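Local coordinates for uncharacterized protein (Bordetella bronchiseptica, PDB 4XG0), which probably acts as a kinase of acid sugars in a catabolic pathway, with a sugar-binding and a nucleotide-binding domain, at residues 204-207 with 208-212; 240-243 with 244-248. All coordinates share one frame; numbering follows the deposited sequence.

Contact 1. Residues 204-207 with 208-212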
loop_
_atom_site.group_PDB
_atom_site.type_symbol
_atom_site.label_atom_id
_atom_site.label_comp_id
_atom_site.label_asym_id
_atom_site.label_seq_id
_atom_site.Cartn_x
_atom_site.Cartn_y
_atom_site.Cartn_z
ATOM N N ALA A 204 15.019 10.868 -7.515
ATOM C CA ALA A 204 14.789 11.893 -8.523
ATOM C C ALA A 204 16.127 12.435 -9.034
ATOM O O ALA A 204 16.307 12.653 -10.230
ATOM C CB ALA A 204 13.953 13.033 -7.946
ATOM N N ALA A 205 17.062 12.640 -8.113
ATOM C CA ALA A 205 18.385 13.136 -8.474
ATOM C C ALA A 205 19.129 12.170 -9.399
ATOM O O ALA A 205 19.981 12.591 -10.195
ATOM C CB ALA A 205 19.203 13.406 -7.217
ATOM N N ALA A 206 18.797 10.885 -9.299
ATOM C CA ALA A 206 19.489 9.831 -10.047
ATOM C C ALA A 206 18.767 9.469 -11.342
ATOM O O ALA A 206 19.023 8.428 -11.935
ATOM C CB ALA A 206 19.649 8.587 -9.170
ATOM N N ALA A 207 17.863 10.337 -11.776
ATOM C CA ALA A 207 17.095 10.111 -12.988
ATOM C C ALA A 207 18.048 9.936 -14.164
ATOM O O ALA A 207 19.149 10.471 -14.148
ATOM C CB ALA A 207 16.174 11.309 -13.235
ATOM N N PRO A 208 17.616 9.237 -15.228
ATOM C CA PRO A 208 16.296 8.681 -15.514
ATOM C C PRO A 208 16.145 7.192 -15.218
ATOM O O PRO A 208 15.038 6.654 -15.366
ATOM C CB PRO A 208 16.182 8.872 -17.017
ATOM C CG PRO A 208 17.591 8.631 -17.494
ATOM C CD PRO A 208 18.479 9.218 -16.426
ATOM N N VAL A 209 17.222 6.525 -14.843
ATOM C CA VAL A 209 17.152 5.108 -14.541
ATOM C C VAL A 209 18.029 4.875 -13.329
ATOM O O VAL A 209 19.173 5.321 -13.301
ATOM C CB VAL A 209 17.646 4.250 -15.717
ATOM C CG1 VAL A 209 17.609 2.801 -15.355
ATOM C CG2 VAL A 209 16.829 4.501 -16.955
ATOM N N VAL A 210 17.499 4.208 -12.316
ATOM C CA VAL A 210 18.275 3.948 -11.112
ATOM C C VAL A 210 17.873 2.637 -10.478
ATOM O O VAL A 210 16.688 2.277 -10.446
ATOM C CB VAL A 210 18.158 5.096 -10.067
ATOM C CG1 VAL A 210 16.696 5.303 -9.629
ATOM C CG2 VAL A 210 19.060 4.841 -8.854
ATOM N N VAL A 211 18.886 1.926 -9.996
ATOM C CA VAL A 211 18.714 0.680 -9.258
ATOM C C VAL A 211 18.744 0.972 -7.757
ATOM O O VAL A 211 19.630 1.665 -7.273
ATOM C CB VAL A 211 19.845 -0.323 -9.636
ATOM C CG1 VAL A 211 19.674 -1.630 -8.907
ATOM C CG2 VAL A 211 19.837 -0.576 -11.122
ATOM N N VAL A 212 17.765 0.443 -7.033
ATOM C CA VAL A 212 17.683 0.610 -5.584
ATOM C C VAL A 212 17.798 -0.733 -4.859
ATOM O O VAL A 212 17.193 -1.736 -5.224
ATOM C CB VAL A 212 16.365 1.335 -5.173
ATOM C CG1 VAL A 212 16.313 1.518 -3.652
ATOM C CG2 VAL A 212 16.244 2.669 -5.916
#

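Contact 2. Residues 240-243 with 244-248. With SO4 (sulfate ion), chain D.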
loop_
_atom_site.group_PDB
_atom_site.type_symbol
_atom_site.label_atom_id
_atom_site.label_comp_id
_atom_site.label_asym_id
_atom_site.label_seq_id
_atom_site.Cartn_x
_atom_site.Cartn_y
_atom_site.Cartn_z
ATOM N N GLY A 240 7.710 -9.852 -8.245
ATOM C CA GLY A 240 6.596 -9.941 -7.313
ATOM C C GLY A 240 6.818 -9.255 -5.979
ATOM O O GLY A 240 5.863 -8.957 -5.268
ATOM N N GLY A 241 8.063 -8.930 -5.659
ATOM C CA GLY A 241 8.339 -8.337 -4.371
ATOM C C GLY A 241 7.744 -6.966 -4.218
ATOM O O GLY A 241 7.339 -6.588 -3.155
ATOM N N LEU A 242 7.672 -6.231 -5.329
ATOM C CA LEU A 242 7.200 -4.853 -5.308
ATOM C C LEU A 242 5.679 -4.741 -5.472
ATOM O O LEU A 242 5.089 -3.693 -5.205
ATOM C CB LEU A 242 7.868 -4.052 -6.395
ATOM C CG LEU A 242 8.898 -3.082 -5.829
ATOM C CD1 LEU A 242 9.662 -2.447 -6.957
ATOM C CD2 LEU A 242 8.347 -2.003 -4.958
ATOM N N ALA A 243 5.041 -5.825 -5.883
ATOM C CA ALA A 243 3.615 -5.768 -6.240
ATOM C C ALA A 243 2.666 -5.328 -5.141
ATOM O O ALA A 243 1.963 -4.318 -5.281
ATOM C CB ALA A 243 3.167 -7.090 -6.857
ATOM N N ALA A 244 2.597 -6.053 -4.036
ATOM C CA ALA A 244 1.675 -5.672 -2.976
ATOM C C ALA A 244 2.042 -4.303 -2.352
ATOM O O ALA A 244 1.185 -3.473 -2.106
ATOM C CB ALA A 244 1.609 -6.747 -1.957
ATOM N N PRO A 245 3.337 -4.046 -2.105
ATOM C CA PRO A 245 3.704 -2.724 -1.601
ATOM C C PRO A 245 3.196 -1.590 -2.499
ATOM O O PRO A 245 2.699 -0.607 -1.969
ATOM C CB PRO A 245 5.258 -2.786 -1.590
ATOM C CG PRO A 245 5.513 -4.229 -1.344
ATOM C CD PRO A 245 4.478 -4.977 -2.128
ATOM N N LEU A 246 3.268 -1.750 -3.810
ATOM C CA LEU A 246 2.817 -0.710 -4.716
ATOM C C LEU A 246 1.296 -0.629 -4.708
ATOM O O LEU A 246 0.737 0.470 -4.683
ATOM C CB LEU A 246 3.307 -0.966 -6.133
ATOM C CG LEU A 246 4.785 -0.716 -6.347
ATOM C CD1 LEU A 246 5.260 -1.298 -7.710
ATOM C CD2 LEU A 246 5.087 0.823 -6.205
ATOM N N ALA A 247 0.645 -1.782 -4.757
ATOM C CA ALA A 247 -0.844 -1.800 -4.607
ATOM C C ALA A 247 -1.295 -1.009 -3.384
ATOM O O ALA A 247 -2.258 -0.213 -3.432
ATOM C CB ALA A 247 -1.342 -3.217 -4.529
ATOM N N ARG A 248 -0.640 -1.242 -2.240
ATOM C CA ARG A 248 -0.956 -0.532 -1.037
ATOM C C ARG A 248 -0.596 0.971 -1.045
ATOM O O ARG A 248 -1.371 1.817 -0.580
ATOM C CB ARG A 248 -0.301 -1.232 0.164
ATOM C CG ARG A 248 -0.852 -2.622 0.460
ATOM C CD ARG A 248 -0.373 -3.161 1.779
ATOM N NE ARG A 248 0.992 -3.650 1.652
ATOM C CZ ARG A 248 1.312 -4.920 1.403
ATOM N NH1 ARG A 248 2.588 -5.254 1.304
ATOM N NH2 ARG A 248 0.373 -5.843 1.214
HETATM S S SO4 D . 2.228 -9.157 1.313
HETATM O O1 SO4 D . 3.341 -8.172 1.271
HETATM O O2 SO4 D . 2.209 -10.087 0.167
HETATM O O3 SO4 D . 0.936 -8.459 1.287
HETATM O O4 SO4 D . 2.328 -9.980 2.524
HETATM O O HOH W 1 4.151 -8.464 -3.434
#

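Contact 1. Residues 204-207 with 208-212
With chi1 at 60°, Val210 sets CG1 between its own backbone N and carbonyl carbon, and CG2, anti to the N, is the methyl that meets Ala206. Ala206 CB touches Val210 CG2 at 3.8 Å, a methyl-to-methyl contact across the turn between a helix and a strand, with Val210 CB just behind at 3.9 Å. Ala206 is the first residue to leave helical backbone angles, and a side chain no larger than methyl lets the chain fold back close to the valine. An i to i+3 bond from Ala207 N to Ala204 O, 3.2 Å, closes a turn at the C-terminal end of the helix. The reversal itself is made at Pro208, whose preceding peptide bond is cis: Ala207 CA and Pro208 CA stand only 3.0 Å apart, and Ala207 CB comes to 3.5 Å from Pro208 CA, a tight fit that follows from the cis link.

This is the second connection of a beta-alpha-beta unit, strand 186-188, helix 196-205 and strand 209-212, in the parallel sheet of the sugar-binding N-terminal domain. Beta-branched valines suit the extended chain of that strand, which bonds through its backbone to Ala136 and Val138 on one neighbouring strand and to Ala186 and Leu188 on the other. Val210 also touches Leu188, while Ala206 rests on Ala186.

Contact 2. Residues 240-243 with 244-248
A proline sits inside this helix: Pro245 has no N-H to offer, and the helix 240-252 kinks where the bond to the preceding turn is missing. Its ring instead lies against the carbonyls of that turn, with Pro245 CD 3.4 Å from Gly241 O. The helix follows strand 234-238 in the parallel sheet of the sugar-binding domain almost at once, and glycines at 240 and 241 bring no side chain to this buried junction. Near its start the helix also takes in a water, which donates to Gly240 O at 2.6 Å and accepts from Ala244 N at 2.9 Å, bridging the two groups in place of a direct bond.

Beyond the proline the regular pattern resumes. Leu246 N bonds to Leu242 O, and Ala247 N reaches Ala243 O at 2.9 Å, almost straight at 174°. Leu246 comes up against Leu242 at an angle one turn on, with its CD1 4.0 Å from Leu242 CB and its CG beside Leu242 CD2; their branched apolar chains suit the buried side facing Val220 and Ile227 of helix 217-230. Small Ala243 and Ala247 allow helix 35-47 to come close, touching Gln44 and Phe45 respectively.

On the side of Ala244, the Arg248 chain bends at chi3 (-78°), bringing one face of its guanidinium over Ala244 O. The long, positively charged chain can reach back along the helix to a sulfate, probably from the crystallisation liquor, which is gripped at the edge of the group by two N-H donors. NH1 of Arg248 bonds to sulfate O1 at 3.0 Å, and NH2 of Arg248 to sulfate O3 at 2.7 Å.

Overall arrangement
Along the chain, helix 196-205 runs into contact 1, which closes the tight turn into strand 209-212, near the edge of the eight-stranded parallel sheet. Helix 217-230 and strand 234-238 follow before contact 2 opens in helix 240-252. The two contacts are therefore in series and neither nest nor cross. Their centres are about 19 Å apart and their nearest atoms about 8 Å, without touching. Contact 1 lies at the surface, its centre about 22 Å from the centre of the chain, and joins helix 196-205 to strand 209-212. Contact 2, whose centre is about 7 Å from that of the chain, closes no loop but lies within a single helix, packed against helices 35-47 and 217-230.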